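PDB 3KTB: arsenical resistance operon trans-acting repressor from Bacteroides vulgatus, which probably acts as a DNA-binding repressor of the arsenical resistance operon, and belongs to the ArsD family of the thioredoxin clan. Local coordinates for residues Ile7-Thr18 / Thr47-Tyr58; Gly72-Leu80 / Ala86-Thr94. All coordinates share one frame; numbering follows the deposited sequence.

Contact 1. Residues Ile7-Thr18 / Thr47-Tyr58; sequences IEIFDPAMCCPT and TRHNLRDEPQVY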
loop_
_atom_site.group_PDB
_atom_site.type_symbol
_atom_site.label_atom_id
_atom_site.label_comp_id
_atom_site.label_asym_id
_atom_site.label_seq_id
_atom_site.Cartn_x
_atom_site.Cartn_y
_atom_site.Cartn_z
ATOM N N ILE A 7 -11.794 18.489 20.104
ATOM C CA ILE A 7 -11.782 19.738 19.355
ATOM C C ILE A 7 -10.544 19.782 18.474
ATOM O O ILE A 7 -9.421 19.566 18.947
ATOM C CB ILE A 7 -11.796 20.966 20.275
ATOM C CG1 ILE A 7 -12.916 20.843 21.323
ATOM C CG2 ILE A 7 -11.972 22.233 19.445
ATOM C CD1 ILE A 7 -12.710 21.702 22.541
ATOM N N GLU A 8 -10.769 20.051 17.193
ATOM C CA GLU A 8 -9.706 20.180 16.208
ATOM C C GLU A 8 -9.974 21.447 15.404
ATOM O O GLU A 8 -11.072 21.640 14.899
ATOM C CB GLU A 8 -9.715 18.977 15.269
ATOM C CG GLU A 8 -8.396 18.717 14.583
ATOM C CD GLU A 8 -8.484 17.529 13.637
ATOM O OE1 GLU A 8 -7.567 17.364 12.802
ATOM O OE2 GLU A 8 -9.478 16.767 13.725
ATOM N N ILE A 9 -8.970 22.308 15.298
ATOM C CA ILE A 9 -9.143 23.612 14.678
ATOM C C ILE A 9 -8.288 23.721 13.411
ATOM O O ILE A 9 -7.074 23.472 13.440
ATOM C CB ILE A 9 -8.746 24.744 15.655
ATOM C CG1 ILE A 9 -9.762 24.850 16.794
ATOM C CG2 ILE A 9 -8.627 26.068 14.917
ATOM C CD1 ILE A 9 -9.320 25.754 17.925
ATOM N N PHE A 10 -8.925 24.096 12.307
ATOM C CA PHE A 10 -8.228 24.284 11.032
ATOM C C PHE A 10 -8.041 25.764 10.766
ATOM O O PHE A 10 -8.987 26.461 10.407
ATOM C CB PHE A 10 -9.002 23.588 9.910
ATOM C CG PHE A 10 -9.038 22.099 10.071
ATOM C CD1 PHE A 10 -8.296 21.275 9.234
ATOM C CD2 PHE A 10 -9.757 21.525 11.114
ATOM C CE1 PHE A 10 -8.291 19.903 9.409
ATOM C CE2 PHE A 10 -9.764 20.156 11.294
ATOM C CZ PHE A 10 -9.028 19.341 10.438
ATOM N N ASP A 11 -6.833 26.262 10.997
ATOM C CA ASP A 11 -6.581 27.679 10.780
ATOM C C ASP A 11 -6.552 28.009 9.287
ATOM O O ASP A 11 -6.422 27.110 8.452
ATOM C CB ASP A 11 -5.256 28.079 11.411
ATOM C CG ASP A 11 -5.261 27.923 12.936
ATOM O OD1 ASP A 11 -6.095 28.558 13.608
ATOM O OD2 ASP A 11 -4.423 27.153 13.449
ATOM N N PRO A 12 -6.697 29.303 8.951
ATOM C CA PRO A 12 -6.289 29.765 7.622
ATOM C C PRO A 12 -4.794 29.531 7.435
ATOM O O PRO A 12 -4.115 29.069 8.368
ATOM C CB PRO A 12 -6.565 31.270 7.675
ATOM C CG PRO A 12 -7.642 31.421 8.686
ATOM C CD PRO A 12 -7.415 30.345 9.706
ATOM N N ALA A 13 -4.287 29.844 6.242
ATOM C CA ALA A 13 -2.851 29.868 6.020
ATOM C C ALA A 13 -2.284 31.066 6.780
ATOM O O ALA A 13 -2.709 32.212 6.579
ATOM C CB ALA A 13 -2.517 29.954 4.498
HETATM N N MSE A 14 -1.345 30.797 7.676
HETATM C CA MSE A 14 -0.743 31.848 8.472
HETATM C C MSE A 14 0.767 31.653 8.455
HETATM O O MSE A 14 1.253 30.552 8.189
HETATM C CB MSE A 14 -1.275 31.799 9.910
HETATM C CG MSE A 14 -2.812 31.850 10.000
HETATM SE SE MSE A 14 -3.433 31.829 11.871
HETATM C CE MSE A 14 -2.639 30.131 12.472
ATOM N N CYS A 15 1.509 32.707 8.753
ATOM C CA CYS A 15 2.958 32.642 8.692
ATOM C C CYS A 15 3.551 31.881 9.900
ATOM O O CYS A 15 4.727 31.521 9.898
ATOM C CB CYS A 15 3.553 34.046 8.544
ATOM S SG CYS A 15 3.221 34.754 6.876
ATOM N N CYS A 16 2.731 31.617 10.911
ATOM C CA CYS A 16 3.152 30.791 12.044
ATOM C C CYS A 16 1.967 30.062 12.662
ATOM O O CYS A 16 0.823 30.480 12.502
ATOM C CB CYS A 16 3.898 31.634 13.102
ATOM S SG CYS A 16 2.882 32.921 13.912
ATOM N N PRO A 17 2.233 28.961 13.375
ATOM C CA PRO A 17 1.130 28.122 13.859
ATOM C C PRO A 17 0.106 28.866 14.720
ATOM O O PRO A 17 -1.040 28.454 14.741
ATOM C CB PRO A 17 1.843 27.055 14.686
ATOM C CG PRO A 17 3.219 26.983 14.089
ATOM C CD PRO A 17 3.556 28.363 13.645
ATOM N N THR A 18 0.491 29.942 15.401
ATOM C CA THR A 18 -0.466 30.608 16.287
ATOM C C THR A 18 -1.036 31.877 15.675
ATOM O O THR A 18 -1.946 32.483 16.230
ATOM C CB THR A 18 0.195 31.014 17.617
ATOM O OG1 THR A 18 1.275 31.915 17.345
ATOM C CG2 THR A 18 0.747 29.782 18.378
ATOM N N THR A 47 -5.986 20.003 18.849
ATOM C CA THR A 47 -5.093 19.891 17.699
ATOM C C THR A 47 -5.391 21.057 16.755
ATOM O O THR A 47 -6.565 21.357 16.494
ATOM C CB THR A 47 -5.280 18.512 16.986
ATOM O OG1 THR A 47 -4.865 17.455 17.866
ATOM C CG2 THR A 47 -4.463 18.440 15.707
ATOM N N ARG A 48 -4.342 21.741 16.290
ATOM C CA ARG A 48 -4.503 22.836 15.324
ATOM C C ARG A 48 -3.825 22.476 14.039
ATOM O O ARG A 48 -2.752 21.853 14.050
ATOM C CB ARG A 48 -3.751 24.069 15.771
ATOM C CG ARG A 48 -4.437 24.956 16.715
ATOM C CD ARG A 48 -3.540 26.158 16.917
ATOM N NE ARG A 48 -4.148 27.283 16.245
ATOM C CZ ARG A 48 -4.187 28.507 16.737
ATOM N NH1 ARG A 48 -3.619 28.745 17.915
ATOM N NH2 ARG A 48 -4.801 29.477 16.050
ATOM N N HIS A 49 -4.390 22.940 12.933
ATOM C CA HIS A 49 -3.681 22.879 11.665
ATOM C C HIS A 49 -3.585 24.253 11.010
ATOM O O HIS A 49 -4.490 25.089 11.133
ATOM C CB HIS A 49 -4.339 21.885 10.709
ATOM C CG HIS A 49 -4.581 20.545 11.323
ATOM N ND1 HIS A 49 -3.552 19.730 11.750
ATOM C CD2 HIS A 49 -5.731 19.889 11.608
ATOM C CE1 HIS A 49 -4.058 18.622 12.266
ATOM N NE2 HIS A 49 -5.377 18.694 12.192
ATOM N N ASN A 50 -2.478 24.464 10.308
ATOM C CA ASN A 50 -2.275 25.669 9.512
ATOM C C ASN A 50 -2.234 25.297 8.013
ATOM O O ASN A 50 -1.403 24.486 7.589
ATOM C CB ASN A 50 -0.971 26.337 9.968
ATOM C CG ASN A 50 -0.587 27.530 9.120
ATOM O OD1 ASN A 50 -1.342 27.978 8.251
ATOM N ND2 ASN A 50 0.606 28.060 9.373
ATOM N N LEU A 51 -3.131 25.870 7.212
ATOM C CA LEU A 51 -3.195 25.538 5.787
ATOM C C LEU A 51 -1.831 25.667 5.076
ATOM O O LEU A 51 -1.444 24.840 4.262
ATOM C CB LEU A 51 -4.232 26.417 5.087
ATOM C CG LEU A 51 -4.357 26.227 3.574
ATOM C CD1 LEU A 51 -4.386 24.739 3.213
ATOM C CD2 LEU A 51 -5.607 26.940 3.029
ATOM N N ARG A 52 -1.104 26.717 5.390
ATOM C CA ARG A 52 0.211 26.904 4.809
ATOM C C ARG A 52 1.187 25.759 5.108
ATOM O O ARG A 52 2.043 25.430 4.290
ATOM C CB ARG A 52 0.800 28.214 5.304
ATOM C CG ARG A 52 2.293 28.274 5.175
ATOM C CD ARG A 52 2.768 29.684 5.325
ATOM N NE ARG A 52 4.215 29.722 5.272
ATOM C CZ ARG A 52 5.002 29.480 6.311
ATOM N NH1 ARG A 52 4.478 29.187 7.496
ATOM N NH2 ARG A 52 6.317 29.535 6.157
ATOM N N ASP A 53 1.055 25.154 6.279
ATOM C CA ASP A 53 2.009 24.142 6.732
ATOM C C ASP A 53 1.552 22.704 6.451
ATOM O O ASP A 53 2.366 21.859 6.093
ATOM C CB ASP A 53 2.317 24.317 8.232
ATOM C CG ASP A 53 3.144 25.566 8.523
ATOM O OD1 ASP A 53 3.158 26.009 9.699
ATOM O OD2 ASP A 53 3.776 26.107 7.579
ATOM N N GLU A 54 0.264 22.420 6.633
ATOM C CA GLU A 54 -0.245 21.074 6.400
ATOM C C GLU A 54 -1.393 21.114 5.423
ATOM O O GLU A 54 -2.532 20.909 5.816
ATOM C CB GLU A 54 -0.766 20.457 7.690
ATOM C CG GLU A 54 0.195 20.481 8.835
ATOM C CD GLU A 54 -0.527 20.406 10.172
ATOM O OE1 GLU A 54 -0.435 21.394 10.947
ATOM O OE2 GLU A 54 -1.193 19.374 10.429
ATOM N N PRO A 55 -1.103 21.370 4.145
ATOM C CA PRO A 55 -2.179 21.495 3.159
ATOM C C PRO A 55 -2.915 20.179 2.968
ATOM O O PRO A 55 -4.124 20.176 2.696
ATOM C CB PRO A 55 -1.438 21.861 1.873
ATOM C CG PRO A 55 -0.092 22.359 2.317
ATOM C CD PRO A 55 0.227 21.601 3.558
ATOM N N GLN A 56 -2.196 19.067 3.118
ATOM C CA GLN A 56 -2.767 17.761 2.779
ATOM C C GLN A 56 -3.891 17.349 3.729
ATOM O O GLN A 56 -4.771 16.559 3.360
ATOM C CB GLN A 56 -1.684 16.675 2.717
ATOM C CG GLN A 56 -2.162 15.351 2.112
ATOM C CD GLN A 56 -1.294 14.882 0.948
ATOM O OE1 GLN A 56 -0.158 15.338 0.783
ATOM N NE2 GLN A 56 -1.825 13.967 0.138
ATOM N N VAL A 57 -3.867 17.890 4.946
ATOM C CA VAL A 57 -4.896 17.564 5.923
ATOM C C VAL A 57 -6.239 18.215 5.565
ATOM O O VAL A 57 -7.291 17.692 5.919
ATOM C CB VAL A 57 -4.465 17.934 7.364
ATOM C CG1 VAL A 57 -4.551 19.433 7.582
ATOM C CG2 VAL A 57 -5.323 17.192 8.378
ATOM N N TYR A 58 -6.195 19.345 4.855
ATOM C CA TYR A 58 -7.409 20.048 4.433
ATOM C C TYR A 58 -8.082 19.299 3.289
ATOM O O TYR A 58 -9.244 19.559 2.944
ATOM C CB TYR A 58 -7.091 21.495 4.022
ATOM C CG TYR A 58 -6.696 22.379 5.197
ATOM C CD1 TYR A 58 -7.537 23.398 5.649
ATOM C CD2 TYR A 58 -5.501 22.172 5.867
ATOM C CE1 TYR A 58 -7.191 24.194 6.722
ATOM C CE2 TYR A 58 -5.135 22.966 6.955
ATOM C CZ TYR A 58 -5.984 23.974 7.376
ATOM O OH TYR A 58 -5.616 24.754 8.449
HETATM O O HOH W 1 -7.767 17.532 18.831
HETATM O O HOH W 2 -3.743 31.354 17.907
#
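Asn-50 OD1 is gripped by two backbone N-H groups: Met-14 N at 2.9 Å and, from the opposite face of the amide, Arg-52 N, which closes an Asx turn. The same amide sends ND2 to Met-14 O (2.8 Å, 166° at the hydrogen), the acceptor lying in the amide plane, tying both backbone polar atoms of Met-14. Nearby, Arg-48 holds Asp-11 side-on in a salt bridge. Arg-48 NE meets the syn lone pair of Asp-11 OD2 at 2.8 Å, while Arg-48 NH2 reaches Asp-11 OD1 from above the carboxylate plane; a bend at chi3 (108°) turns the guanidinium to the carboxylate, with Pro-17 O over one guanidinium face. Asp-11 OD1 is also held by the hydroxyl of Tyr-91. On the other sheet face, Glu-8 OE1 offers its anti lone pair to His-49 NE2 at 2.6 Å, within the imidazole plane; His-49 ND1 gives a second, more bent bond to Glu-54 OE2, out of the ring plane, so both nitrogens hold the ring. His-49 CD2 rests 3.4 Å from Phe-10 CE1, over one face of the phenyl ring, whose edge points into the face of Tyr-58 with the planes at 88°. Parallel strands 7-11 and 47-50 carry these groups, with Ile-9 N bonded to Thr-47 O and Ile-9 O to His-49 N. They belong to a beta-alpha-beta unit whose helix 27-41 packs on Arg-48 through Leu-29 and Ile-32. Cys-16 forms a disulfide with Cys-21, and Cys-15 one with Cys-15 of a neighbouring subunit. Strand 7-11 lies between 47-50 and the antiparallel strand 78-81.

Contact 2. Residues Gly72-Leu80 / Ala86-Thr94; sequences GADALPITL and AVSQTYPTT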
loop_
_atom_site.group_PDB
_atom_site.type_symbol
_atom_site.label_atom_id
_atom_site.label_comp_id
_atom_site.label_asym_id
_atom_site.label_seq_id
_atom_site.Cartn_x
_atom_site.Cartn_y
_atom_site.Cartn_z
ATOM N N GLY A 72 -15.909 28.127 0.298
ATOM C CA GLY A 72 -14.632 28.754 0.009
ATOM C C GLY A 72 -13.663 28.695 1.184
ATOM O O GLY A 72 -13.971 28.131 2.234
ATOM N N ALA A 73 -12.482 29.275 1.012
ATOM C CA ALA A 73 -11.472 29.236 2.061
ATOM C C ALA A 73 -11.613 30.424 3.003
ATOM O O ALA A 73 -10.933 30.494 4.032
ATOM C CB ALA A 73 -10.073 29.183 1.465
ATOM N N ASP A 74 -12.498 31.354 2.649
ATOM C CA ASP A 74 -12.813 32.473 3.530
ATOM C C ASP A 74 -13.642 31.980 4.704
ATOM O O ASP A 74 -14.009 32.756 5.590
ATOM C CB ASP A 74 -13.541 33.583 2.772
ATOM C CG ASP A 74 -12.631 34.760 2.457
ATOM O OD1 ASP A 74 -11.701 35.026 3.257
ATOM O OD2 ASP A 74 -12.848 35.418 1.410
ATOM N N ALA A 75 -13.920 30.676 4.693
ATOM C CA ALA A 75 -14.630 29.989 5.775
ATOM C C ALA A 75 -13.693 29.527 6.907
ATOM O O ALA A 75 -14.160 29.131 7.975
ATOM C CB ALA A 75 -15.430 28.795 5.226
ATOM N N LEU A 76 -12.384 29.556 6.656
ATOM C CA LEU A 76 -11.393 29.252 7.679
ATOM C C LEU A 76 -11.330 30.435 8.643
ATOM O O LEU A 76 -11.397 31.589 8.197
ATOM C CB LEU A 76 -10.036 28.969 7.028
ATOM C CG LEU A 76 -9.936 27.692 6.172
ATOM C CD1 LEU A 76 -8.544 27.553 5.588
ATOM C CD2 LEU A 76 -10.283 26.441 6.951
ATOM N N PRO A 77 -11.197 30.160 9.966
ATOM C CA PRO A 77 -10.929 28.842 10.557
ATOM C C PRO A 77 -12.167 27.990 10.741
ATOM O O PRO A 77 -13.227 28.504 11.068
ATOM C CB PRO A 77 -10.390 29.197 11.946
ATOM C CG PRO A 77 -11.173 30.394 12.330
ATOM C CD PRO A 77 -11.374 31.183 11.017
ATOM N N ILE A 78 -12.015 26.685 10.563
ATOM C CA ILE A 78 -13.078 25.745 10.831
ATOM C C ILE A 78 -12.713 24.979 12.090
ATOM O O ILE A 78 -11.588 24.488 12.212
ATOM C CB ILE A 78 -13.203 24.724 9.688
ATOM C CG1 ILE A 78 -13.650 25.394 8.385
ATOM C CG2 ILE A 78 -14.152 23.610 10.068
ATOM C CD1 ILE A 78 -13.603 24.462 7.186
ATOM N N THR A 79 -13.661 24.868 13.016
ATOM C CA THR A 79 -13.471 24.069 14.220
ATOM C C THR A 79 -14.367 22.846 14.200
ATOM O O THR A 79 -15.571 22.964 14.053
ATOM C CB THR A 79 -13.815 24.869 15.447
ATOM O OG1 THR A 79 -12.999 26.040 15.460
ATOM C CG2 THR A 79 -13.531 24.054 16.701
ATOM N N LEU A 80 -13.774 21.668 14.339
ATOM C CA LEU A 80 -14.559 20.445 14.429
ATOM C C LEU A 80 -14.687 20.089 15.899
ATOM O O LEU A 80 -13.726 20.199 16.655
ATOM C CB LEU A 80 -13.893 19.289 13.680
ATOM C CG LEU A 80 -13.518 19.490 12.213
ATOM C CD1 LEU A 80 -12.845 18.226 11.683
ATOM C CD2 LEU A 80 -14.736 19.863 11.376
ATOM N N ALA A 86 -18.433 22.835 13.826
ATOM C CA ALA A 86 -19.106 23.496 14.935
ATOM C C ALA A 86 -19.043 25.016 14.775
ATOM O O ALA A 86 -19.973 25.734 15.163
ATOM C CB ALA A 86 -18.491 23.072 16.250
ATOM N N VAL A 87 -17.934 25.507 14.227
ATOM C CA VAL A 87 -17.787 26.940 14.003
ATOM C C VAL A 87 -16.992 27.210 12.736
ATOM O O VAL A 87 -16.088 26.453 12.385
ATOM C CB VAL A 87 -17.079 27.645 15.186
ATOM C CG1 VAL A 87 -17.287 29.165 15.118
ATOM C CG2 VAL A 87 -17.568 27.109 16.508
ATOM N N SER A 88 -17.325 28.295 12.049
ATOM C CA SER A 88 -16.515 28.735 10.915
ATOM C C SER A 88 -16.425 30.252 10.851
ATOM O O SER A 88 -17.151 30.958 11.565
ATOM C CB SER A 88 -17.028 28.166 9.591
ATOM O OG SER A 88 -18.366 28.559 9.375
ATOM N N GLN A 89 -15.512 30.719 9.992
ATOM C CA GLN A 89 -15.143 32.129 9.817
ATOM C C GLN A 89 -14.439 32.737 11.035
ATOM O O GLN A 89 -13.546 33.572 10.883
ATOM C CB GLN A 89 -16.341 32.989 9.363
ATOM C CG GLN A 89 -17.313 33.404 10.474
ATOM C CD GLN A 89 -18.579 34.074 9.947
ATOM O OE1 GLN A 89 -19.397 34.573 10.725
ATOM N NE2 GLN A 89 -18.746 34.086 8.623
ATOM N N THR A 90 -14.842 32.299 12.231
ATOM C CA THR A 90 -14.357 32.849 13.495
ATOM C C THR A 90 -13.913 31.736 14.450
ATOM O O THR A 90 -14.343 30.579 14.322
ATOM C CB THR A 90 -15.457 33.670 14.209
ATOM O OG1 THR A 90 -16.560 32.814 14.519
ATOM C CG2 THR A 90 -15.947 34.823 13.331
ATOM N N TYR A 91 -13.066 32.085 15.416
ATOM C CA TYR A 91 -12.635 31.105 16.417
ATOM C C TYR A 91 -13.704 30.938 17.472
ATOM O O TYR A 91 -14.331 31.920 17.861
ATOM C CB TYR A 91 -11.310 31.519 17.071
ATOM C CG TYR A 91 -10.169 31.412 16.096
ATOM C CD1 TYR A 91 -9.624 30.170 15.796
ATOM C CD2 TYR A 91 -9.667 32.531 15.443
ATOM C CE1 TYR A 91 -8.595 30.040 14.894
ATOM C CE2 TYR A 91 -8.640 32.406 14.520
ATOM C CZ TYR A 91 -8.111 31.148 14.256
ATOM O OH TYR A 91 -7.093 30.967 13.357
ATOM N N PRO A 92 -13.899 29.696 17.947
ATOM C CA PRO A 92 -14.867 29.406 19.003
ATOM C C PRO A 92 -14.694 30.350 20.177
ATOM O O PRO A 92 -13.577 30.647 20.577
ATOM C CB PRO A 92 -14.490 27.984 19.439
ATOM C CG PRO A 92 -13.901 27.381 18.234
ATOM C CD PRO A 92 -13.125 28.496 17.580
ATOM N N THR A 93 -15.804 30.811 20.729
ATOM C CA THR A 93 -15.766 31.601 21.944
ATOM C C THR A 93 -15.236 30.785 23.111
ATOM O O THR A 93 -15.293 29.546 23.117
ATOM C CB THR A 93 -17.179 32.076 22.332
ATOM O OG1 THR A 93 -17.996 30.938 22.645
ATOM C CG2 THR A 93 -17.798 32.854 21.188
ATOM N N THR A 94 -14.747 31.496 24.120
ATOM C CA THR A 94 -14.300 30.853 25.336
ATOM C C THR A 94 -15.448 30.104 26.032
ATOM O O THR A 94 -15.235 29.033 26.616
ATOM C CB THR A 94 -13.575 31.850 26.272
ATOM O OG1 THR A 94 -12.525 32.501 25.538
ATOM C CG2 THR A 94 -12.948 31.114 27.481
HETATM O O HOH W 3 -13.837 27.927 13.879
#
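Ala-75 O receives Gln-89 N at 2.9 Å, the donor standing above the carbonyl plane, while Ser-88 CB packs against the same oxygen. This bond holds the loop of 72-80 against the end of the hairpin just before the cis peptide bond between Leu-76 and Pro-77. A cis-proline leading into a strand is a hallmark of the thioredoxin fold, in keeping with the clan of this family. The Pro-77 ring lies across Tyr-91 at about a right angle: Pro-77 CG sits over the centre of the aromatic face, 3.6 Å from the ring centroid and 10° off the normal, a CH-pi contact, and Pro-77 CB leans on Tyr-91 CE1 toward the hydroxyl end, which bonds to Asp-11. Pro-77 CD meets Gln-89 O at 3.2 Å. A water lies within bonding distance of Pro-77 O and Thr-90 O and 2.6 Å from Thr-79 OG1, between strand and loop. Ile-78 sends its CA-H toward Val-87 O, which also accepts Thr-79 N at 3.0 Å and 171°. Thr-79 O receives Ala-86 N at 2.9 Å and, weakly, Val-87 N; with two residues facing one, this is a classic beta bulge. With chi1 at -57°, OG1 of Thr-79 lies beside its own backbone N and touches CG and CD of Pro-92, while CG2 packs on the same CG. These pairings join the antiparallel strands 78-81 and 84-87, the latter outermost in the sheet within the chain. Helix 94-101 covers Val-87 and Pro-92 through Trp-100, helix 27-41 packs on Tyr-91 through Leu-29 and Ile-32, and strand 7-11 borders 78-81.

Overall arrangement
Both contacts build one mixed sheet, meeting where strands 7-11 and 78-81 run side by side: contact 1 adds the parallel edge of a beta-alpha-beta unit, contact 2 an antiparallel hairpin. Their centres are 12 Å apart, and each mixes buried residues with exposed ones. Contact 1 is rich in charged and aromatic side chains and reaches neighbouring subunits through its cysteine loop. Contact 2 relies more on backbone bonds, prolines and a bridging water, and no other chain of the assembly touches it. Tyr-91 OH joins them, lying 2.6 Å from Asp-11 OD1 in a probable hydrogen bond.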